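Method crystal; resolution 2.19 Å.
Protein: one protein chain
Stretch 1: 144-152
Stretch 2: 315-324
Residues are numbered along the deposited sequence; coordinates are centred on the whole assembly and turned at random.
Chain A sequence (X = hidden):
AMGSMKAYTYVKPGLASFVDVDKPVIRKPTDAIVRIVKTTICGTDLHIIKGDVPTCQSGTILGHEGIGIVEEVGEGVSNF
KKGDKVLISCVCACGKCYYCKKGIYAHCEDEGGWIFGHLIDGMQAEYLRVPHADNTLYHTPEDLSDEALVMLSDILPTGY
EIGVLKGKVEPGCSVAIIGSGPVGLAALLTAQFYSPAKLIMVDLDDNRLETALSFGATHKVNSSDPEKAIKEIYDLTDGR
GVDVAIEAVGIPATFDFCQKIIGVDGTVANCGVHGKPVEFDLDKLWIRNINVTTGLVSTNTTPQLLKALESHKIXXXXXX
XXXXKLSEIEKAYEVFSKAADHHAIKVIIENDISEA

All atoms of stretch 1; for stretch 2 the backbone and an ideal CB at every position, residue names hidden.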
# COMPACT_ATOMS: atom_id res chain seq x y z
N LEU A 144 22.94 -14.40 -23.38
CA LEU A 144 21.62 -14.88 -23.01
C LEU A 144 20.92 -15.53 -24.19
O LEU A 144 21.08 -15.13 -25.34
CB LEU A 144 20.77 -13.74 -22.44
CG LEU A 144 21.21 -13.16 -21.09
CD1 LEU A 144 20.19 -12.17 -20.55
CD2 LEU A 144 21.48 -14.27 -20.08
N SER A 145 20.15 -16.57 -23.88
CA SER A 145 19.32 -17.24 -24.87
C SER A 145 18.11 -16.38 -25.26
O SER A 145 17.61 -15.58 -24.47
CB SER A 145 18.83 -18.58 -24.32
OG SER A 145 17.87 -18.36 -23.30
N ASP A 146 17.66 -16.57 -26.50
CA ASP A 146 16.48 -15.88 -27.01
C ASP A 146 15.27 -16.09 -26.11
O ASP A 146 14.52 -15.16 -25.84
CB ASP A 146 16.17 -16.35 -28.43
CG ASP A 146 17.15 -15.82 -29.48
OD1 ASP A 146 18.12 -15.10 -29.14
OD2 ASP A 146 16.93 -16.11 -30.68
N GLU A 147 15.09 -17.32 -25.61
CA GLU A 147 13.94 -17.62 -24.78
C GLU A 147 13.98 -16.82 -23.49
O GLU A 147 12.94 -16.36 -23.01
CB GLU A 147 13.87 -19.12 -24.49
CG GLU A 147 13.54 -19.99 -25.70
CD GLU A 147 14.67 -20.04 -26.72
OE1 GLU A 147 14.39 -19.78 -27.91
OE2 GLU A 147 15.83 -20.32 -26.33
N ALA A 148 15.17 -16.64 -22.91
CA ALA A 148 15.28 -15.84 -21.71
C ALA A 148 15.06 -14.37 -22.01
O ALA A 148 14.44 -13.65 -21.21
CB ALA A 148 16.64 -16.06 -21.04
N LEU A 149 15.54 -13.89 -23.16
CA LEU A 149 15.37 -12.48 -23.47
C LEU A 149 13.91 -12.12 -23.71
O LEU A 149 13.47 -11.03 -23.31
CB LEU A 149 16.22 -12.10 -24.68
CG LEU A 149 17.73 -12.13 -24.41
CD1 LEU A 149 18.53 -12.11 -25.72
CD2 LEU A 149 18.13 -10.96 -23.45
N VAL A 150 13.14 -12.99 -24.38
CA VAL A 150 11.73 -12.67 -24.61
C VAL A 150 10.98 -12.53 -23.28
O VAL A 150 10.04 -11.73 -23.17
CB VAL A 150 11.08 -13.73 -25.52
CG1 VAL A 150 9.55 -13.55 -25.58
CG2 VAL A 150 11.65 -13.64 -26.91
N MET A 151 11.38 -13.30 -22.27
CA MET A 151 10.77 -13.19 -20.94
C MET A 151 11.04 -11.84 -20.29
O MET A 151 10.30 -11.44 -19.39
CB MET A 151 11.27 -14.33 -20.05
CG MET A 151 10.97 -15.76 -20.56
SD MET A 151 9.19 -16.14 -20.81
CE MET A 151 8.92 -15.80 -22.54
N LEU A 152 12.05 -11.10 -20.74
CA LEU A 152 12.34 -9.80 -20.17
C LEU A 152 11.46 -8.68 -20.74
O LEU A 152 11.52 -7.55 -20.24
CB LEU A 152 13.82 -9.46 -20.38
CG LEU A 152 14.79 -10.14 -19.41
CD1 LEU A 152 16.22 -9.93 -19.88
CD2 LEU A 152 14.66 -9.61 -18.00
N UNK A 315 17.61 -18.76 -14.19
CA UNK A 315 17.51 -19.07 -15.62
C UNK A 315 16.05 -18.95 -16.06
O UNK A 315 15.29 -19.93 -16.00
CB UNK A 315 18.05 -20.47 -15.92
N UNK A 316 15.62 -17.77 -16.50
CA UNK A 316 14.21 -17.58 -16.89
C UNK A 316 13.79 -18.38 -18.12
O UNK A 316 12.59 -18.51 -18.36
CB UNK A 316 13.95 -16.10 -17.16
N UNK A 317 14.73 -18.93 -18.89
CA UNK A 317 14.33 -19.70 -20.06
C UNK A 317 13.50 -20.92 -19.68
O UNK A 317 12.85 -21.48 -20.57
CB UNK A 317 15.57 -20.14 -20.85
N UNK A 318 13.47 -21.32 -18.41
CA UNK A 318 12.62 -22.45 -18.05
C UNK A 318 11.14 -22.09 -17.98
O UNK A 318 10.32 -22.98 -17.80
CB UNK A 318 13.07 -23.02 -16.70
N UNK A 319 10.78 -20.81 -18.13
CA UNK A 319 9.39 -20.42 -18.35
C UNK A 319 8.87 -20.86 -19.72
O UNK A 319 7.66 -20.82 -19.94
CB UNK A 319 9.25 -18.90 -18.21
N UNK A 320 9.74 -21.25 -20.64
CA UNK A 320 9.33 -21.55 -22.01
C UNK A 320 9.25 -23.06 -22.18
O UNK A 320 10.24 -23.77 -21.95
CB UNK A 320 10.30 -20.94 -23.02
N UNK A 321 8.08 -23.54 -22.61
CA UNK A 321 7.80 -24.97 -22.68
C UNK A 321 7.43 -25.47 -24.07
O UNK A 321 7.56 -26.67 -24.31
CB UNK A 321 6.67 -25.31 -21.71
N UNK A 322 6.96 -24.61 -24.97
CA UNK A 322 6.54 -25.02 -26.30
C UNK A 322 7.00 -24.00 -27.34
O UNK A 322 7.04 -22.79 -27.08
CB UNK A 322 5.02 -25.19 -26.35
N UNK A 323 7.32 -24.51 -28.53
CA UNK A 323 7.92 -23.71 -29.59
C UNK A 323 7.00 -23.78 -30.80
O UNK A 323 6.47 -24.85 -31.12
CB UNK A 323 9.33 -24.20 -29.93
N UNK A 324 6.74 -22.63 -31.44
CA UNK A 324 5.93 -22.59 -32.65
C UNK A 324 6.53 -21.61 -33.65
O UNK A 324 7.29 -20.70 -33.30
CB UNK A 324 4.49 -22.20 -32.32

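Stretch 1 offers a short helix that begins at D146, capped at its N-terminus by S145, whose OG accepts from A148 N at 3.2 Å. The side that meets stretch 2 carries E147, A148 and M151, a largely apolar surface with a carboxylate at its margin.

Position 315 has nothing of stretch 1 within 5.5 Å of its ideal CB, so the helix sets no demand and almost any residue would serve. It is E315, poorly ordered, with its side chain leading away.

At 316 the CA-to-CB bond points toward the helix, and the ideal CB lies 4.3 Å from M151 CB and 4.7 Å from A148 CB. A compact apolar residue suits so close a space; alanine, valine or proline are all plausible. The phi of -66° is compatible with proline, and the position opens a 3-10 segment, where a missing backbone donor costs little. P316 is the deposited residue. Its CG packs 3.7 Å from A148 CB, and its CB stands 4.4 Å from M151 CB.

Position 317 has the closest backbone approach, its CA 4.3 Å from that of A148. The bond points sideways, and the ideal CB lies 3.8 Å from S145 OG and 4.1 Å from E147 CB. A small residue would fit, as would a longer one that could lie across the helix, beside A148. S145 OG is engaged as acceptor of the capping bond; a polar chain could sit near it, but no hydrogen bond joins the two stretches here. The residue is E317. Its chi1 of 58° (p) and chi2 of -86° (m) bring OE2 to 3.5 Å from A148 CB, a van der Waals contact, while its CB remains 3.8 Å from S145 OG.

At 318 the CA-to-CB bond points away from stretch 1, with nothing of it within 5.5 Å of the ideal CB, so many residues would serve. K318 fills it, and its NZ makes a long salt bridge, 4.0 Å, to E315 OE2.

Position 319 turns back toward the helix, with its ideal CB 3.8 Å from M151 SD. Thioether sulfur is a soft, weakly polar neighbour, so leucine, isoleucine, valine or methionine would suit. L319 supplies the contact through its CB, 3.8 Å from M151 SD.

At 320, just beyond the 3-10 segment, phi/psi of -102/125 is an extended conformation that beta-branched residues tolerate well. The ideal CB faces E147 CB at 4.3 Å and M151 CE at 5.3 Å, leaving room for a modest apolar group such as valine or isoleucine. V320, with chi1 of 173° (t), sends CG2 into that space, 3.8 Å from M151 CE and 4.0 Å from E147 CB.

Positions 321, 322 and 324 lie out of reach and are unconstrained by stretch 1. They hold T321, H322 and F324; T321 OG1 and H322 ND1 share a 3.0 Å hydrogen bond.

At 323, in a strand, the CA-to-CB bond points sideways to stretch 1, with nothing of stretch 1 within 5.5 Å of the ideal CB, so only a long side chain could reach the helix. Y323 does so, its CE2 meeting E147 CG at 4.0 Å, where the aliphatic part of the glutamate offers the ring an apolar neighbour.

Stretch 2 (315-324) EPEKLVTHYF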
# COMPACT_ATOMS: atom_id res chain seq x y z
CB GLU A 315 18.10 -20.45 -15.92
CG GLU A 315 17.89 -21.52 -14.84
CD GLU A 315 18.64 -22.83 -15.14
OE1 GLU A 315 19.87 -22.78 -15.32
OE2 GLU A 315 17.99 -23.90 -15.21
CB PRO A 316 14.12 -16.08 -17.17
CG PRO A 316 15.53 -15.68 -17.50
CD PRO A 316 16.40 -16.53 -16.66
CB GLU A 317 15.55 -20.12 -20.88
CG GLU A 317 16.59 -20.95 -20.15
CD GLU A 317 17.62 -20.11 -19.38
OE1 GLU A 317 18.70 -20.66 -19.07
OE2 GLU A 317 17.38 -18.92 -19.09
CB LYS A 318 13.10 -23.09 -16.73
CG LYS A 318 13.28 -22.16 -15.56
CD LYS A 318 13.97 -22.89 -14.39
CE LYS A 318 14.60 -21.91 -13.41
NZ LYS A 318 15.52 -22.57 -12.42
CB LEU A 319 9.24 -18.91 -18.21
CG LEU A 319 9.37 -18.45 -16.74
CD1 LEU A 319 9.61 -16.95 -16.64
CD2 LEU A 319 8.15 -18.85 -15.92
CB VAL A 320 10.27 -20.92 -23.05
CG1 VAL A 320 9.90 -21.42 -24.47
CG2 VAL A 320 10.19 -19.39 -22.96
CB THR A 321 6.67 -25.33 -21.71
OG1 THR A 321 5.51 -24.56 -22.04
CG2 THR A 321 7.07 -25.04 -20.25
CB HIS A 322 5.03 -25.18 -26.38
CG HIS A 322 4.51 -26.34 -25.61
ND1 HIS A 322 4.37 -26.33 -24.23
CD2 HIS A 322 4.10 -27.56 -26.01
CE1 HIS A 322 3.88 -27.49 -23.83
NE2 HIS A 322 3.71 -28.26 -24.89
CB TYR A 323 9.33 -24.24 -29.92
CG TYR A 323 10.26 -24.26 -28.70
CD1 TYR A 323 10.09 -25.19 -27.68
CD2 TYR A 323 11.30 -23.34 -28.58
CE1 TYR A 323 10.92 -25.19 -26.56
CE2 TYR A 323 12.13 -23.33 -27.46
CZ TYR A 323 11.94 -24.26 -26.47
OH TYR A 323 12.77 -24.26 -25.37
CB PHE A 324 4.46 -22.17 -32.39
CG PHE A 324 3.74 -23.04 -31.39
CD1 PHE A 324 3.81 -22.76 -30.03
CD2 PHE A 324 2.97 -24.13 -31.81
CE1 PHE A 324 3.15 -23.54 -29.10
CE2 PHE A 324 2.29 -24.93 -30.88
CZ PHE A 324 2.39 -24.62 -29.52
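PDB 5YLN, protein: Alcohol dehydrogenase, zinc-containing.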